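Local atomic coordinates of alpha-rhamnosidase (Dictyoglomus thermophilum, PDB entry 6I60), a protein that probably hydrolyses terminal non-reducing alpha-L-rhamnose residues in alpha-L-rhamnosides. Residues I548-W552 with S553-G557. Sequence-based numbering, arbitrary orientation.
Sequences IPPYW and SIYPG. With AE3 (2-(2-ethoxyethoxy)ethanol), chain H.
From P550 to Y555 the chain bends sharply and then runs on extended, with an inverse gamma turn centred on P550. The Y551 N to P549 O bond of that turn, 2.8 Å, is weak. P550 CB and CG meet the hydroxyl end of Y555, CB lying 3.9 Å from Y555 OH. The proline comes to the tyrosine ring obliquely. CG of Y555 stands anti to its carbonyl carbon (chi1 -70°), which turns the ring back toward P550. The Y555 OH is hydrogen-bonded to the backbone O of A537. The loop joins helix 524-535 to helix 559-562 in the six-hairpin glycosidase domain, and peptide bonds before P549 and P556 are cis. A molecule of 2-(2-ethoxyethoxy)ethanol (AE3) lies along Y555, with AE3 C2 3.9 Å from Y555 CE1. AE3 is also hydrogen-bonded to K539 NZ. Replacing Y555 with an alanine would probably leave P550 CB and the AE3 chain without the ring they both touch, and the A537 carbonyl without its phenol donor. Beyond the turn, I554 CD1 packs on W552 CB at 3.6 Å. The W552 indole meets F167 edge-to-face.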
loop_
_atom_site.group_PDB
_atom_site.type_symbol
_atom_site.label_atom_id
_atom_site.label_comp_id
_atom_site.label_asym_id
_atom_site.label_seq_id
_atom_site.Cartn_x
_atom_site.Cartn_y
_atom_site.Cartn_z
ATOM N N ILE A 548 7.882 -10.531 4.060
ATOM C CA ILE A 548 8.882 -9.474 3.932
ATOM C C ILE A 548 8.354 -8.237 4.650
ATOM O O ILE A 548 7.243 -7.779 4.342
ATOM C CB ILE A 548 9.199 -9.161 2.459
ATOM C CG1 ILE A 548 9.558 -10.434 1.688
ATOM C CG2 ILE A 548 10.322 -8.143 2.364
ATOM C CD1 ILE A 548 10.922 -10.980 2.003
ATOM N N PRO A 549 9.096 -7.658 5.611
ATOM C CA PRO A 549 10.414 -8.066 6.116
ATOM C C PRO A 549 10.399 -9.427 6.810
ATOM O O PRO A 549 9.375 -9.814 7.372
ATOM C CB PRO A 549 10.766 -6.956 7.116
ATOM C CG PRO A 549 9.906 -5.805 6.734
ATOM C CD PRO A 549 8.635 -6.414 6.245
ATOM N N PRO A 550 11.525 -10.143 6.771
ATOM C CA PRO A 550 11.561 -11.531 7.265
ATOM C C PRO A 550 11.692 -11.622 8.783
ATOM O O PRO A 550 12.642 -12.198 9.319
ATOM C CB PRO A 550 12.781 -12.103 6.534
ATOM C CG PRO A 550 13.695 -10.936 6.386
ATOM C CD PRO A 550 12.823 -9.717 6.216
ATOM N N TYR A 551 10.722 -11.041 9.495
ATOM C CA TYR A 551 10.632 -11.285 10.930
ATOM C C TYR A 551 10.410 -12.767 11.204
ATOM O O TYR A 551 10.946 -13.318 12.173
ATOM C CB TYR A 551 9.513 -10.443 11.541
ATOM C CG TYR A 551 9.617 -8.968 11.223
ATOM C CD1 TYR A 551 10.654 -8.199 11.737
ATOM C CD2 TYR A 551 8.683 -8.345 10.405
ATOM C CE1 TYR A 551 10.755 -6.850 11.448
ATOM C CE2 TYR A 551 8.776 -6.996 10.108
ATOM C CZ TYR A 551 9.813 -6.255 10.634
ATOM O OH TYR A 551 9.909 -4.914 10.344
ATOM N N TRP A 552 9.621 -13.424 10.358
ATOM C CA TRP A 552 9.544 -14.876 10.300
ATOM C C TRP A 552 10.353 -15.337 9.094
ATOM O O TRP A 552 10.031 -14.982 7.954
ATOM C CB TRP A 552 8.096 -15.350 10.181
ATOM C CG TRP A 552 7.238 -15.080 11.379
ATOM C CD1 TRP A 552 7.644 -14.625 12.599
ATOM C CD2 TRP A 552 5.819 -15.254 11.468
ATOM N NE1 TRP A 552 6.564 -14.503 13.443
ATOM C CE2 TRP A 552 5.432 -14.883 12.771
ATOM C CE3 TRP A 552 4.838 -15.687 10.570
ATOM C CZ2 TRP A 552 4.108 -14.933 13.200
ATOM C CZ3 TRP A 552 3.524 -15.737 10.998
ATOM C CH2 TRP A 552 3.170 -15.362 12.300
ATOM N N SER A 553 11.406 -16.113 9.338
ATOM C CA SER A 553 12.270 -16.572 8.256
ATOM C C SER A 553 11.640 -17.796 7.601
ATOM O O SER A 553 11.644 -18.889 8.176
ATOM C CB SER A 553 13.668 -16.887 8.782
ATOM O OG SER A 553 14.509 -15.749 8.702
ATOM N N ILE A 554 11.096 -17.615 6.402
ATOM C CA ILE A 554 10.530 -18.713 5.619
ATOM C C ILE A 554 11.236 -18.693 4.268
ATOM O O ILE A 554 10.817 -18.015 3.326
ATOM C CB ILE A 554 9.010 -18.611 5.472
ATOM C CG1 ILE A 554 8.334 -18.899 6.812
ATOM C CG2 ILE A 554 8.499 -19.613 4.449
ATOM C CD1 ILE A 554 7.798 -17.675 7.501
ATOM N N TYR A 555 12.335 -19.438 4.172
ATOM C CA TYR A 555 13.113 -19.570 2.955
ATOM C C TYR A 555 13.206 -21.036 2.551
ATOM O O TYR A 555 13.401 -21.900 3.411
ATOM C CB TYR A 555 14.533 -19.015 3.136
ATOM C CG TYR A 555 14.638 -17.512 3.264
ATOM C CD1 TYR A 555 14.616 -16.899 4.510
ATOM C CD2 TYR A 555 14.792 -16.710 2.141
ATOM C CE1 TYR A 555 14.728 -15.525 4.634
ATOM C CE2 TYR A 555 14.905 -15.335 2.254
ATOM C CZ TYR A 555 14.874 -14.748 3.502
ATOM O OH TYR A 555 14.986 -13.380 3.619
ATOM N N PRO A 556 13.065 -21.353 1.256
ATOM C CA PRO A 556 12.735 -20.405 0.188
ATOM C C PRO A 556 11.239 -20.135 0.105
ATOM O O PRO A 556 10.467 -20.700 0.878
ATOM C CB PRO A 556 13.230 -21.113 -1.069
ATOM C CG PRO A 556 13.086 -22.559 -0.753
ATOM C CD PRO A 556 13.312 -22.708 0.730
ATOM N N GLY A 557 10.835 -19.287 -0.833
ATOM C CA GLY A 557 9.454 -18.868 -0.948
ATOM C C GLY A 557 8.678 -19.662 -1.983
ATOM O O GLY A 557 9.246 -20.220 -2.919
HETATM C C2 AE3 H . 18.080 -16.815 6.257
HETATM O O2 AE3 H . 18.080 -18.114 5.701
HETATM C C3 AE3 H . 18.210 -19.139 6.666
HETATM C C4 AE3 H . 18.569 -20.429 5.957
HETATM O O3 AE3 H . 17.663 -20.639 4.893
HETATM C C5 AE3 H . 17.815 -21.899 4.271
HETATM C C6 AE3 H . 16.648 -22.137 3.333
HETATM O O4 AE3 H . 16.646 -23.499 2.924
#